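Local atomic coordinates of clostripain-related protein (Bacteroides thetaiotaomicron, PDB entry 6NAG), a protein that is probably a secreted cysteine protease of the clostripain (C11) family, cleaving peptide bonds in proteins or peptides outside the cytoplasm. Residues 116-121 and 286-291. The protein carries 1 engineered substitution. Sequence-based numbering, arbitrary orientation.
Sequences GWIPVS and VIFFDY
Phe288 reaches Gly116 and Trp117 with the far end of its ring: CE1 lies 4.1 Å from Gly116 CA and 4.2 Å from Trp117 CD1. Both approaches are oblique, and the rings meet in plain apolar contact. Beside them, Ile118 CD1 is 4.1 Å from Ile287 CG2, the side chains crossing at about a right angle. Each methyl also lies over the neighbouring ring of its own segment: Ile118 CD1 sits 3.6 Å above the Trp117 plane, offset toward its rim, whereas Ile287 CG2 lies 3.7 Å above the centre of the Phe288 ring. Ile287 chi1 of -57° sets CG2 anti to its backbone N, the branch that fills this position. No hydrogen bond joins the segments; the five touching residues are buried and their side-chain contacts apolar, over 164 Å². Further out, Ser344 OG bonds Trp117 NE1 and Ile287 O, linking both segments, while Asp281 OD2 accepts hydrogen bonds from backbone N of Ile287 and Phe288. Phe288 also stacks on Tyr180. Because Gly116 comes two residues after the His-Gly pair and Tyr180 follows the cysteine of the clan CD signature, this apolar cluster probably borders the active-site region of the caspase-like C11 fold.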
# COMPACT_ATOMS: atom_id res chain seq x y z
N GLY A 116 -11.91 16.75 -13.43
CA GLY A 116 -11.96 15.39 -13.93
C GLY A 116 -10.61 14.70 -14.05
O GLY A 116 -9.77 14.78 -13.15
N TRP A 117 -10.42 14.00 -15.17
CA TRP A 117 -9.23 13.20 -15.39
C TRP A 117 -8.06 14.02 -15.92
O TRP A 117 -6.94 13.52 -16.01
CB TRP A 117 -9.54 12.07 -16.38
CG TRP A 117 -9.97 12.59 -17.72
CD1 TRP A 117 -11.25 12.85 -18.13
CD2 TRP A 117 -9.12 12.92 -18.83
NE1 TRP A 117 -11.25 13.32 -19.42
CE2 TRP A 117 -9.95 13.37 -19.87
CE3 TRP A 117 -7.74 12.87 -19.04
CZ2 TRP A 117 -9.45 13.77 -21.11
CZ3 TRP A 117 -7.24 13.27 -20.26
CH2 TRP A 117 -8.10 13.71 -21.28
N ILE A 118 -8.34 15.27 -16.29
CA ILE A 118 -7.35 16.15 -16.90
C ILE A 118 -6.07 16.22 -16.07
O ILE A 118 -6.11 16.52 -14.88
CB ILE A 118 -7.91 17.57 -17.09
CG1 ILE A 118 -9.17 17.54 -17.96
CG2 ILE A 118 -6.86 18.48 -17.71
CD1 ILE A 118 -8.95 16.94 -19.33
N PRO A 119 -4.92 15.93 -16.71
CA PRO A 119 -3.62 15.98 -16.03
C PRO A 119 -3.23 17.40 -15.64
O PRO A 119 -3.60 18.35 -16.33
CB PRO A 119 -2.66 15.40 -17.07
CG PRO A 119 -3.33 15.64 -18.37
CD PRO A 119 -4.80 15.50 -18.11
N VAL A 120 -2.49 17.54 -14.55
CA VAL A 120 -2.03 18.84 -14.08
C VAL A 120 -1.10 19.48 -15.10
O VAL A 120 -1.11 20.70 -15.29
CB VAL A 120 -1.31 18.73 -12.71
CG1 VAL A 120 -0.83 20.09 -12.24
CG2 VAL A 120 -2.22 18.09 -11.68
N SER A 121 -0.31 18.65 -15.77
CA SER A 121 0.64 19.12 -16.77
C SER A 121 -0.05 19.88 -17.90
O SER A 121 0.49 20.86 -18.43
CB SER A 121 1.44 17.95 -17.35
OG SER A 121 0.59 17.06 -18.06
N VAL A 286 -16.11 21.11 -26.17
CA VAL A 286 -16.57 20.38 -24.99
C VAL A 286 -15.52 19.37 -24.54
O VAL A 286 -14.92 18.68 -25.35
CB VAL A 286 -17.90 19.65 -25.27
CG1 VAL A 286 -18.41 18.95 -24.02
CG2 VAL A 286 -18.94 20.62 -25.81
N ILE A 287 -15.30 19.30 -23.23
CA ILE A 287 -14.38 18.33 -22.66
C ILE A 287 -15.14 17.11 -22.14
O ILE A 287 -14.74 15.97 -22.39
CB ILE A 287 -13.54 18.94 -21.52
CG1 ILE A 287 -12.78 20.18 -22.01
CG2 ILE A 287 -12.58 17.91 -20.95
CD1 ILE A 287 -11.97 20.86 -20.94
N PHE A 288 -16.23 17.36 -21.42
CA PHE A 288 -16.98 16.29 -20.78
C PHE A 288 -18.34 16.08 -21.44
O PHE A 288 -19.28 16.84 -21.22
CB PHE A 288 -17.16 16.58 -19.29
CG PHE A 288 -15.87 16.88 -18.58
CD1 PHE A 288 -15.03 15.85 -18.19
CD2 PHE A 288 -15.50 18.18 -18.29
CE1 PHE A 288 -13.84 16.12 -17.53
CE2 PHE A 288 -14.32 18.45 -17.63
CZ PHE A 288 -13.49 17.42 -17.25
N PHE A 289 -18.44 15.03 -22.25
CA PHE A 289 -19.69 14.66 -22.91
C PHE A 289 -20.45 13.64 -22.08
O PHE A 289 -19.85 12.89 -21.32
CB PHE A 289 -19.43 14.09 -24.30
CG PHE A 289 -18.65 15.00 -25.21
CD1 PHE A 289 -17.27 15.02 -25.16
CD2 PHE A 289 -19.30 15.81 -26.12
CE1 PHE A 289 -16.54 15.85 -25.99
CE2 PHE A 289 -18.58 16.63 -26.97
CZ PHE A 289 -17.20 16.65 -26.90
N ASP A 290 -21.77 13.59 -22.25
CA ASP A 290 -22.57 12.54 -21.63
C ASP A 290 -22.21 11.20 -22.25
O ASP A 290 -22.28 11.04 -23.47
CB ASP A 290 -24.06 12.83 -21.79
CG ASP A 290 -24.93 11.75 -21.16
OD1 ASP A 290 -25.06 11.74 -19.92
OD2 ASP A 290 -25.48 10.92 -21.91
N TYR A 291 -21.81 10.24 -21.42
CA TYR A 291 -21.34 8.95 -21.89
C TYR A 291 -22.44 8.19 -22.64
O TYR A 291 -22.21 7.70 -23.75
CB TYR A 291 -20.83 8.11 -20.71
CG TYR A 291 -20.06 6.86 -21.10
CD1 TYR A 291 -19.69 6.62 -22.42
CD2 TYR A 291 -19.71 5.92 -20.15
CE1 TYR A 291 -18.99 5.48 -22.77
CE2 TYR A 291 -19.01 4.77 -20.49
CZ TYR A 291 -18.65 4.56 -21.80
OH TYR A 291 -17.96 3.43 -22.15